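Local atomic coordinates of 4-alpha-glucanotransferase (Aquifex aeolicus, PDB entry 1TZ7), a protein that belongs to the amylomaltase, or disproportionating enzyme, family of glucanotransferases, whose fold is built around an eight-stranded beta/alpha barrel. Residues A[127-132]-A[195-200]; A[307-312]-A[327-332]. All blocks are in the same frame, centred on the assembly; numbering follows the deposited sequence.

Contact 1. Residues A[127-132]-A[195-200]; sequences LLEKAF and FYFHVF
The ring of F132 is the main bump on helix 117-133, and it fits into a hollow on helix 192-218 floored by the backbone around F197 and bordered by the side chains of F197 and F200. F197 CA sits over the middle of the F132 ring, 3.7 Å from its centroid, a CH-pi contact. With CG anti to the backbone N (chi1 -178°), F132 extends straight across to this backbone, where its CZ comes within 3.5 Å of F197 N. The F197 ring presents its edge to the face of F132 in an offset edge-to-face pair with the planes at 77°. F200 meets F132 obliquely, F132 CD1 lying 3.6 Å from F200 CG. These three phenylalanines form an aromatic cluster in the helical insertion between barrel strands 60-62 and 222-227; F135 adds a ring against F200, and the side chain of F138 touches F132.

Two answering bumps project from helix 192-218. F200 runs antiparallel alongside F132, reaching the other way into the groove beside L128 and A131, its CZ 4.0 Å from A131 CB and its CE2 4.3 Å from L128 CD2. F197 instead slips under the bent chain of E129. The E129 carboxylate lies almost flat on the phenyl face, the planes only 16° apart, with OE2 3.4 Å from F197 CZ. R194, three residues before F197, holds that carboxylate through a salt bridge to E129 OE1 and also makes a cation-pi contact with F197.

Contact 2. Residues A[307-312]-A[327-332]; sequences HFRGFE and GRWVKA
One carboxylate, that of E312, ties together two cations, R309 from the 3-10 turn that precedes it and K331 from the facing strand, although R309 NH2 and K331 NZ are 6.4 Å apart. This salt-bridge network joins the 3-10 segment 308-311, which follows barrel strand 302-305, to strand 328-331, an outermost strand of the four-stranded antiparallel sheet. E312 OE1 accepts K331 NZ at 2.8 Å on its syn lone pair, while E312 OE2 takes R309 NH2 at 3.3 Å, nearly along its C-O axis. K331 extends alongside E312, and the bend of the lysine at chi2 (-76°) helps bring its amine back to the carboxylate. The two bonds on different oxygens should restrain rotation of the carboxylate.

The guanidinium of R309 lies over the CZ3-CH2 rim of the six-membered ring of W329, an off-centre cation-pi contact, its plane turned 34° from that of the indole. R309 NE is 3.5 Å from W329 CH2, and the arginine chain passes transversely to the indole. Bonds from R309 NE to F357 O and from R309 NH2 to A313 O also hold the guanidinium, while W315 meets W329 edge-to-face.

Just past the end of the strand, A332 turns its methyl toward the 3-10 turn, where A332 CB packs 3.6 Å from G310 O. Beside it the backbones are linked directly: A332 N donates to E312 O at 3.0 Å, approaching from above the carbonyl plane.

Overall arrangement
The two contacts lie on opposite sides of the chain's centre, contact 1 about 25 Å from it and contact 2 about 20 Å. Their own centres are about 40 Å apart, and their nearest atoms about 27 Å, so they do not touch. Both belong to excursions from the eight-stranded parallel barrel. Contact 1 joins helices of the insertion between strands 60-62 and 222-227, whereas contact 2 closes within the connection from strand 302-305 to strand 350-352. They follow one another in series along the chain: 127-132/195-200 sets helix against helix, and 307-312/327-332 joins a 3-10 turn to an outermost strand of the separate antiparallel sheet.

Contact 1. Residues A[127-132]-A[195-200]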
ATOM      1  N   LEU A 127       2.363   3.850 -24.690  1.00 29.98           N
ATOM      2  CA  LEU A 127       3.826   3.861 -24.707  1.00 33.35           C
ATOM      3  C   LEU A 127       4.387   2.449 -24.553  1.00 31.60           C
ATOM      4  O   LEU A 127       5.393   2.111 -25.160  1.00 20.10           O
ATOM      5  CB  LEU A 127       4.373   4.755 -23.588  1.00 35.79           C
ATOM      6  CG  LEU A 127       4.181   6.266 -23.756  1.00 34.60           C
ATOM      7  CD1 LEU A 127       4.756   6.996 -22.556  1.00 40.50           C
ATOM      8  CD2 LEU A 127       4.820   6.769 -25.045  1.00 49.60           C
ATOM      9  N   LEU A 128       3.723   1.633 -23.734  1.00 31.94           N
ATOM     10  CA  LEU A 128       4.194   0.277 -23.438  1.00 31.10           C
ATOM     11  C   LEU A 128       3.843  -0.692 -24.568  1.00 33.50           C
ATOM     12  O   LEU A 128       4.556  -1.666 -24.802  1.00 32.67           O
ATOM     13  CB  LEU A 128       3.595  -0.222 -22.113  1.00 29.29           C
ATOM     14  CG  LEU A 128       4.224   0.360 -20.840  1.00 27.27           C
ATOM     15  CD1 LEU A 128       3.310   0.156 -19.642  1.00 30.55           C
ATOM     16  CD2 LEU A 128       5.589  -0.259 -20.582  1.00 34.27           C
ATOM     17  N   GLU A 129       2.740  -0.422 -25.262  1.00 33.33           N
ATOM     18  CA  GLU A 129       2.360  -1.203 -26.438  1.00 35.33           C
ATOM     19  C   GLU A 129       3.363  -0.970 -27.553  1.00 35.53           C
ATOM     20  O   GLU A 129       3.745  -1.899 -28.260  1.00 28.53           O
ATOM     21  CB  GLU A 129       0.953  -0.813 -26.911  1.00 36.05           C
ATOM     22  CG  GLU A 129      -0.173  -1.381 -26.056  1.00 41.30           C
ATOM     23  CD  GLU A 129      -0.472  -2.834 -26.365  1.00 35.01           C
ATOM     24  OE1 GLU A 129       0.143  -3.389 -27.298  1.00 54.48           O
ATOM     25  OE2 GLU A 129      -1.325  -3.422 -25.672  1.00 41.45           O
ATOM     26  N   LYS A 130       3.789   0.282 -27.698  1.00 35.45           N
ATOM     27  CA  LYS A 130       4.745   0.667 -28.730  1.00 39.79           C
ATOM     28  C   LYS A 130       6.136   0.122 -28.408  1.00 37.68           C
ATOM     29  O   LYS A 130       6.872  -0.292 -29.303  1.00 33.98           O
ATOM     30  CB  LYS A 130       4.796   2.197 -28.850  1.00 39.65           C
ATOM     31  CG  LYS A 130       5.499   2.703 -30.097  1.00 52.20           C
ATOM     32  CD  LYS A 130       5.128   4.163 -30.396  1.00 62.73           C
ATOM     33  CE  LYS A 130       3.776   4.273 -31.113  1.00 66.37           C
ATOM     34  NZ  LYS A 130       3.869   5.071 -32.374  1.00 64.03           N
ATOM     35  N   ALA A 131       6.483   0.121 -27.124  1.00 34.39           N
ATOM     36  CA  ALA A 131       7.787  -0.367 -26.677  1.00 38.51           C
ATOM     37  C   ALA A 131       7.903  -1.876 -26.872  1.00 37.79           C
ATOM     38  O   ALA A 131       8.968  -2.385 -27.213  1.00 38.31           O
ATOM     39  CB  ALA A 131       8.011  -0.007 -25.208  1.00 36.02           C
ATOM     40  N   PHE A 132       6.795  -2.580 -26.658  1.00 37.12           N
ATOM     41  CA  PHE A 132       6.766  -4.032 -26.800  1.00 40.52           C
ATOM     42  C   PHE A 132       6.991  -4.458 -28.258  1.00 42.82           C
ATOM     43  O   PHE A 132       7.559  -5.516 -28.518  1.00 45.14           O
ATOM     44  CB  PHE A 132       5.430  -4.584 -26.299  1.00 37.72           C
ATOM     45  CG  PHE A 132       5.334  -6.081 -26.356  1.00 44.03           C
ATOM     46  CD1 PHE A 132       6.194  -6.874 -25.609  1.00 39.82           C
ATOM     47  CD2 PHE A 132       4.383  -6.702 -27.159  1.00 39.87           C
ATOM     48  CE1 PHE A 132       6.107  -8.253 -25.661  1.00 38.47           C
ATOM     49  CE2 PHE A 132       4.294  -8.079 -27.211  1.00 38.54           C
ATOM     50  CZ  PHE A 132       5.157  -8.855 -26.462  1.00 49.62           C
ATOM     51  N   PHE A 195      -0.059 -12.628 -23.962  1.00 25.16           N
ATOM     52  CA  PHE A 195       0.499 -13.126 -22.711  1.00 28.84           C
ATOM     53  C   PHE A 195       1.840 -12.459 -22.440  1.00 30.95           C
ATOM     54  O   PHE A 195       2.085 -11.962 -21.344  1.00 21.66           O
ATOM     55  CB  PHE A 195       0.661 -14.656 -22.776  1.00 30.34           C
ATOM     56  CG  PHE A 195       1.531 -15.231 -21.683  1.00 27.17           C
ATOM     57  CD1 PHE A 195       1.006 -15.499 -20.424  1.00 26.76           C
ATOM     58  CD2 PHE A 195       2.871 -15.516 -21.921  1.00 32.50           C
ATOM     59  CE1 PHE A 195       1.804 -16.033 -19.424  1.00 32.20           C
ATOM     60  CE2 PHE A 195       3.671 -16.051 -20.921  1.00 39.10           C
ATOM     61  CZ  PHE A 195       3.138 -16.307 -19.676  1.00 29.59           C
ATOM     62  N   TYR A 196       2.697 -12.434 -23.453  1.00 25.55           N
ATOM     63  CA  TYR A 196       4.065 -11.965 -23.285  1.00 30.67           C
ATOM     64  C   TYR A 196       4.148 -10.436 -23.195  1.00 31.65           C
ATOM     65  O   TYR A 196       5.120  -9.897 -22.669  1.00 31.56           O
ATOM     66  CB  TYR A 196       4.953 -12.477 -24.423  1.00 34.14           C
ATOM     67  CG  TYR A 196       5.619 -13.801 -24.116  1.00 29.53           C
ATOM     68  CD1 TYR A 196       6.645 -13.884 -23.180  1.00 41.40           C
ATOM     69  CD2 TYR A 196       5.217 -14.969 -24.752  1.00 44.25           C
ATOM     70  CE1 TYR A 196       7.258 -15.095 -22.889  1.00 47.74           C
ATOM     71  CE2 TYR A 196       5.825 -16.188 -24.469  1.00 50.51           C
ATOM     72  CZ  TYR A 196       6.844 -16.242 -23.536  1.00 53.31           C
ATOM     73  OH  TYR A 196       7.449 -17.442 -23.250  1.00 57.96           O
ATOM     74  N   PHE A 197       3.129  -9.742 -23.707  1.00 28.90           N
ATOM     75  CA  PHE A 197       3.036  -8.294 -23.516  1.00 25.44           C
ATOM     76  C   PHE A 197       2.864  -7.976 -22.040  1.00 24.21           C
ATOM     77  O   PHE A 197       3.444  -7.026 -21.536  1.00 19.16           O
ATOM     78  CB  PHE A 197       1.864  -7.697 -24.312  1.00 29.23           C
ATOM     79  CG  PHE A 197       1.486  -6.297 -23.875  1.00 27.41           C
ATOM     80  CD1 PHE A 197       2.242  -5.199 -24.279  1.00 22.54           C
ATOM     81  CD2 PHE A 197       0.386  -6.082 -23.048  1.00 31.70           C
ATOM     82  CE1 PHE A 197       1.901  -3.906 -23.871  1.00 26.97           C
ATOM     83  CE2 PHE A 197       0.044  -4.790 -22.638  1.00 32.31           C
ATOM     84  CZ  PHE A 197       0.804  -3.706 -23.052  1.00 26.90           C
ATOM     85  N   HIS A 198       2.062  -8.780 -21.356  1.00 25.90           N
ATOM     86  CA  HIS A 198       1.740  -8.526 -19.960  1.00 27.70           C
ATOM     87  C   HIS A 198       2.868  -8.915 -19.018  1.00 24.21           C
ATOM     88  O   HIS A 198       3.027  -8.310 -17.962  1.00 21.71           O
ATOM     89  CB  HIS A 198       0.437  -9.217 -19.583  1.00 27.16           C
ATOM     90  CG  HIS A 198      -0.756  -8.582 -20.207  1.00 35.44           C
ATOM     91  ND1 HIS A 198      -1.089  -7.264 -19.987  1.00 37.33           N
ATOM     92  CD2 HIS A 198      -1.672  -9.062 -21.081  1.00 41.38           C
ATOM     93  CE1 HIS A 198      -2.169  -6.963 -20.682  1.00 47.74           C
ATOM     94  NE2 HIS A 198      -2.543  -8.037 -21.355  1.00 36.34           N
ATOM     95  N   VAL A 199       3.669  -9.910 -19.398  1.00 25.97           N
ATOM     96  CA  VAL A 199       4.887 -10.206 -18.632  1.00 32.51           C
ATOM     97  C   VAL A 199       5.937  -9.118 -18.879  1.00 19.06           C
ATOM     98  O   VAL A 199       6.657  -8.735 -17.974  1.00 21.97           O
ATOM     99  CB  VAL A 199       5.495 -11.644 -18.948  1.00 33.69           C
ATOM    100  CG1 VAL A 199       4.409 -12.627 -19.347  1.00 24.42           C
ATOM    101  CG2 VAL A 199       6.570 -11.563 -20.002  1.00 38.25           C
ATOM    102  N   PHE A 200       5.992  -8.617 -20.117  1.00 19.86           N
ATOM    103  CA  PHE A 200       6.900  -7.517 -20.473  1.00 19.15           C
ATOM    104  C   PHE A 200       6.613  -6.270 -19.639  1.00 27.31           C
ATOM    105  O   PHE A 200       7.532  -5.600 -19.186  1.00 25.56           O
ATOM    106  CB  PHE A 200       6.778  -7.181 -21.970  1.00 27.37           C
ATOM    107  CG  PHE A 200       7.384  -5.849 -22.349  1.00 25.67           C
ATOM    108  CD1 PHE A 200       8.755  -5.714 -22.517  1.00 31.93           C
ATOM    109  CD2 PHE A 200       6.576  -4.729 -22.538  1.00 28.10           C
ATOM    110  CE1 PHE A 200       9.314  -4.488 -22.865  1.00 22.02           C
ATOM    111  CE2 PHE A 200       7.131  -3.504 -22.885  1.00 27.45           C
ATOM    112  CZ  PHE A 200       8.499  -3.385 -23.049  1.00 21.59           C
TER

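Contact 2. Residues A[307-312]-A[327-332]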
ATOM      1  N   HIS A 307      -5.184  -3.925   8.284  1.00 29.50           N
ATOM      2  CA  HIS A 307      -6.236  -4.572   9.067  1.00 23.74           C
ATOM      3  C   HIS A 307      -5.690  -5.790   9.851  1.00 27.13           C
ATOM      4  O   HIS A 307      -6.241  -6.899   9.773  1.00 31.09           O
ATOM      5  CB  HIS A 307      -7.407  -4.995   8.163  1.00 26.08           C
ATOM      6  CG  HIS A 307      -8.656  -5.314   8.918  1.00 23.71           C
ATOM      7  ND1 HIS A 307      -9.162  -4.484   9.898  1.00 27.26           N
ATOM      8  CD2 HIS A 307      -9.494  -6.377   8.855  1.00 26.60           C
ATOM      9  CE1 HIS A 307     -10.262  -5.018  10.399  1.00 24.62           C
ATOM     10  NE2 HIS A 307     -10.488  -6.166   9.784  1.00 27.29           N
ATOM     11  N   PHE A 308      -4.612  -5.563  10.601  1.00 28.26           N
ATOM     12  CA  PHE A 308      -3.944  -6.629  11.351  1.00 28.22           C
ATOM     13  C   PHE A 308      -4.920  -7.408  12.250  1.00 31.83           C
ATOM     14  O   PHE A 308      -4.772  -8.600  12.437  1.00 27.24           O
ATOM     15  CB  PHE A 308      -2.811  -6.049  12.205  1.00 28.94           C
ATOM     16  CG  PHE A 308      -2.137  -7.060  13.080  1.00 22.82           C
ATOM     17  CD1 PHE A 308      -1.098  -7.840  12.589  1.00 28.02           C
ATOM     18  CD2 PHE A 308      -2.547  -7.248  14.398  1.00 32.14           C
ATOM     19  CE1 PHE A 308      -0.476  -8.782  13.393  1.00 29.61           C
ATOM     20  CE2 PHE A 308      -1.920  -8.198  15.210  1.00 29.64           C
ATOM     21  CZ  PHE A 308      -0.888  -8.959  14.704  1.00 32.79           C
ATOM     22  N   ARG A 309      -5.914  -6.717  12.799  1.00 26.16           N
ATOM     23  CA  ARG A 309      -6.842  -7.339  13.744  1.00 26.74           C
ATOM     24  C   ARG A 309      -7.624  -8.498  13.093  1.00 24.13           C
ATOM     25  O   ARG A 309      -8.134  -9.378  13.785  1.00 27.32           O
ATOM     26  CB  ARG A 309      -7.812  -6.293  14.312  1.00 32.03           C
ATOM     27  CG  ARG A 309      -8.931  -5.878  13.352  1.00 32.44           C
ATOM     28  CD  ARG A 309     -10.246  -6.597  13.586  1.00 24.75           C
ATOM     29  NE  ARG A 309     -10.757  -6.389  14.949  1.00 31.28           N
ATOM     30  CZ  ARG A 309     -10.864  -7.355  15.876  1.00 27.71           C
ATOM     31  NH1 ARG A 309     -11.333  -7.066  17.079  1.00 40.81           N
ATOM     32  NH2 ARG A 309     -10.499  -8.603  15.600  1.00 34.12           N
ATOM     33  N   GLY A 310      -7.707  -8.485  11.762  1.00 26.11           N
ATOM     34  CA  GLY A 310      -8.353  -9.558  11.018  1.00 22.92           C
ATOM     35  C   GLY A 310      -7.683 -10.927  11.169  1.00 26.50           C
ATOM     36  O   GLY A 310      -8.298 -11.952  10.890  1.00 26.96           O
ATOM     37  N   PHE A 311      -6.422 -10.940  11.603  1.00 27.48           N
ATOM     38  CA  PHE A 311      -5.700 -12.198  11.824  1.00 26.91           C
ATOM     39  C   PHE A 311      -6.131 -12.857  13.140  1.00 28.22           C
ATOM     40  O   PHE A 311      -5.938 -14.053  13.335  1.00 28.51           O
ATOM     41  CB  PHE A 311      -4.190 -11.955  11.824  1.00 30.75           C
ATOM     42  CG  PHE A 311      -3.639 -11.524  10.482  1.00 27.25           C
ATOM     43  CD1 PHE A 311      -2.994 -10.302  10.342  1.00 29.85           C
ATOM     44  CD2 PHE A 311      -3.763 -12.343   9.366  1.00 30.11           C
ATOM     45  CE1 PHE A 311      -2.487  -9.904   9.113  1.00 35.42           C
ATOM     46  CE2 PHE A 311      -3.258 -11.944   8.136  1.00 29.65           C
ATOM     47  CZ  PHE A 311      -2.618 -10.721   8.015  1.00 30.87           C
ATOM     48  N   GLU A 312      -6.719 -12.065  14.034  1.00 24.51           N
ATOM     49  CA  GLU A 312      -7.325 -12.598  15.260  1.00 25.85           C
ATOM     50  C   GLU A 312      -8.796 -12.936  15.036  1.00 25.90           C
ATOM     51  O   GLU A 312      -9.252 -14.012  15.399  1.00 25.49           O
ATOM     52  CB  GLU A 312      -7.193 -11.580  16.403  1.00 27.04           C
ATOM     53  CG  GLU A 312      -7.579 -12.130  17.777  1.00 32.12           C
ATOM     54  CD  GLU A 312      -9.074 -12.018  18.061  1.00 42.30           C
ATOM     55  OE1 GLU A 312      -9.632 -12.932  18.715  1.00 39.07           O
ATOM     56  OE2 GLU A 312      -9.690 -11.022  17.629  1.00 36.07           O
ATOM     57  N   GLY A 327     -23.513  -8.788  10.127  1.00 40.48           N
ATOM     58  CA  GLY A 327     -22.368  -9.681  10.087  1.00 37.64           C
ATOM     59  C   GLY A 327     -22.088 -10.325  11.434  1.00 40.26           C
ATOM     60  O   GLY A 327     -22.926 -10.299  12.338  1.00 31.17           O
ATOM     61  N   ARG A 328     -20.900 -10.906  11.565  1.00 38.36           N
ATOM     62  CA  ARG A 328     -20.447 -11.465  12.835  1.00 35.14           C
ATOM     63  C   ARG A 328     -18.932 -11.586  12.862  1.00 34.88           C
ATOM     64  O   ARG A 328     -18.289 -11.667  11.824  1.00 23.93           O
ATOM     65  CB  ARG A 328     -21.074 -12.836  13.070  1.00 40.63           C
ATOM     66  CG  ARG A 328     -20.847 -13.833  11.927  1.00 45.45           C
ATOM     67  CD  ARG A 328     -20.832 -15.301  12.379  1.00 50.64           C
ATOM     68  NE  ARG A 328     -21.552 -16.112  11.493  1.00 62.11           N
ATOM     69  CZ  ARG A 328     -21.088 -16.916  10.538  1.00 71.74           C
ATOM     70  NH1 ARG A 328     -19.794 -17.188  10.333  1.00 74.45           N
ATOM     71  NH2 ARG A 328     -21.988 -17.520   9.821  1.00 71.10           N
ATOM     72  N   TRP A 329     -18.368 -11.600  14.057  1.00 29.11           N
ATOM     73  CA  TRP A 329     -16.942 -11.798  14.220  1.00 29.28           C
ATOM     74  C   TRP A 329     -16.606 -13.283  14.133  1.00 26.51           C
ATOM     75  O   TRP A 329     -17.179 -14.101  14.844  1.00 31.94           O
ATOM     76  CB  TRP A 329     -16.469 -11.223  15.551  1.00 33.55           C
ATOM     77  CG  TRP A 329     -16.402  -9.713  15.560  1.00 28.59           C
ATOM     78  CD1 TRP A 329     -17.206  -8.857  16.263  1.00 30.85           C
ATOM     79  CD2 TRP A 329     -15.485  -8.890  14.831  1.00 29.25           C
ATOM     80  NE1 TRP A 329     -16.842  -7.554  16.014  1.00 28.75           N
ATOM     81  CE2 TRP A 329     -15.788  -7.545  15.139  1.00 26.44           C
ATOM     82  CE3 TRP A 329     -14.432  -9.149  13.944  1.00 27.23           C
ATOM     83  CZ2 TRP A 329     -15.077  -6.471  14.594  1.00 28.39           C
ATOM     84  CZ3 TRP A 329     -13.728  -8.076  13.404  1.00 25.61           C
ATOM     85  CH2 TRP A 329     -14.058  -6.757  13.734  1.00 31.91           C
ATOM     86  N   VAL A 330     -15.675 -13.618  13.247  1.00 28.85           N
ATOM     87  CA  VAL A 330     -15.232 -14.993  13.068  1.00 34.04           C
ATOM     88  C   VAL A 330     -13.736 -15.101  13.359  1.00 33.56           C
ATOM     89  O   VAL A 330     -12.927 -14.382  12.769  1.00 31.47           O
ATOM     90  CB  VAL A 330     -15.493 -15.481  11.631  1.00 34.24           C
ATOM     91  CG1 VAL A 330     -15.053 -16.937  11.468  1.00 43.22           C
ATOM     92  CG2 VAL A 330     -16.972 -15.319  11.269  1.00 36.43           C
ATOM     93  N   LYS A 331     -13.376 -16.003  14.269  1.00 29.88           N
ATOM     94  CA  LYS A 331     -11.981 -16.164  14.687  1.00 33.25           C
ATOM     95  C   LYS A 331     -11.132 -16.698  13.540  1.00 24.05           C
ATOM     96  O   LYS A 331     -11.536 -17.617  12.838  1.00 28.38           O
ATOM     97  CB  LYS A 331     -11.887 -17.110  15.893  1.00 34.67           C
ATOM     98  CG  LYS A 331     -12.572 -16.579  17.165  1.00 50.54           C
ATOM     99  CD  LYS A 331     -11.732 -15.502  17.850  1.00 71.68           C
ATOM    100  CE  LYS A 331     -12.411 -14.982  19.120  1.00 75.56           C
ATOM    101  NZ  LYS A 331     -12.298 -13.499  19.256  1.00 68.17           N
ATOM    102  N   ALA A 332      -9.957 -16.095  13.354  1.00 24.03           N
ATOM    103  CA  ALA A 332      -8.961 -16.585  12.403  1.00 30.85           C
ATOM    104  C   ALA A 332      -7.730 -17.116  13.169  1.00 30.54           C
ATOM    105  O   ALA A 332      -7.507 -16.746  14.313  1.00 26.82           O
ATOM    106  CB  ALA A 332      -8.549 -15.455  11.448  1.00 27.00           C
TER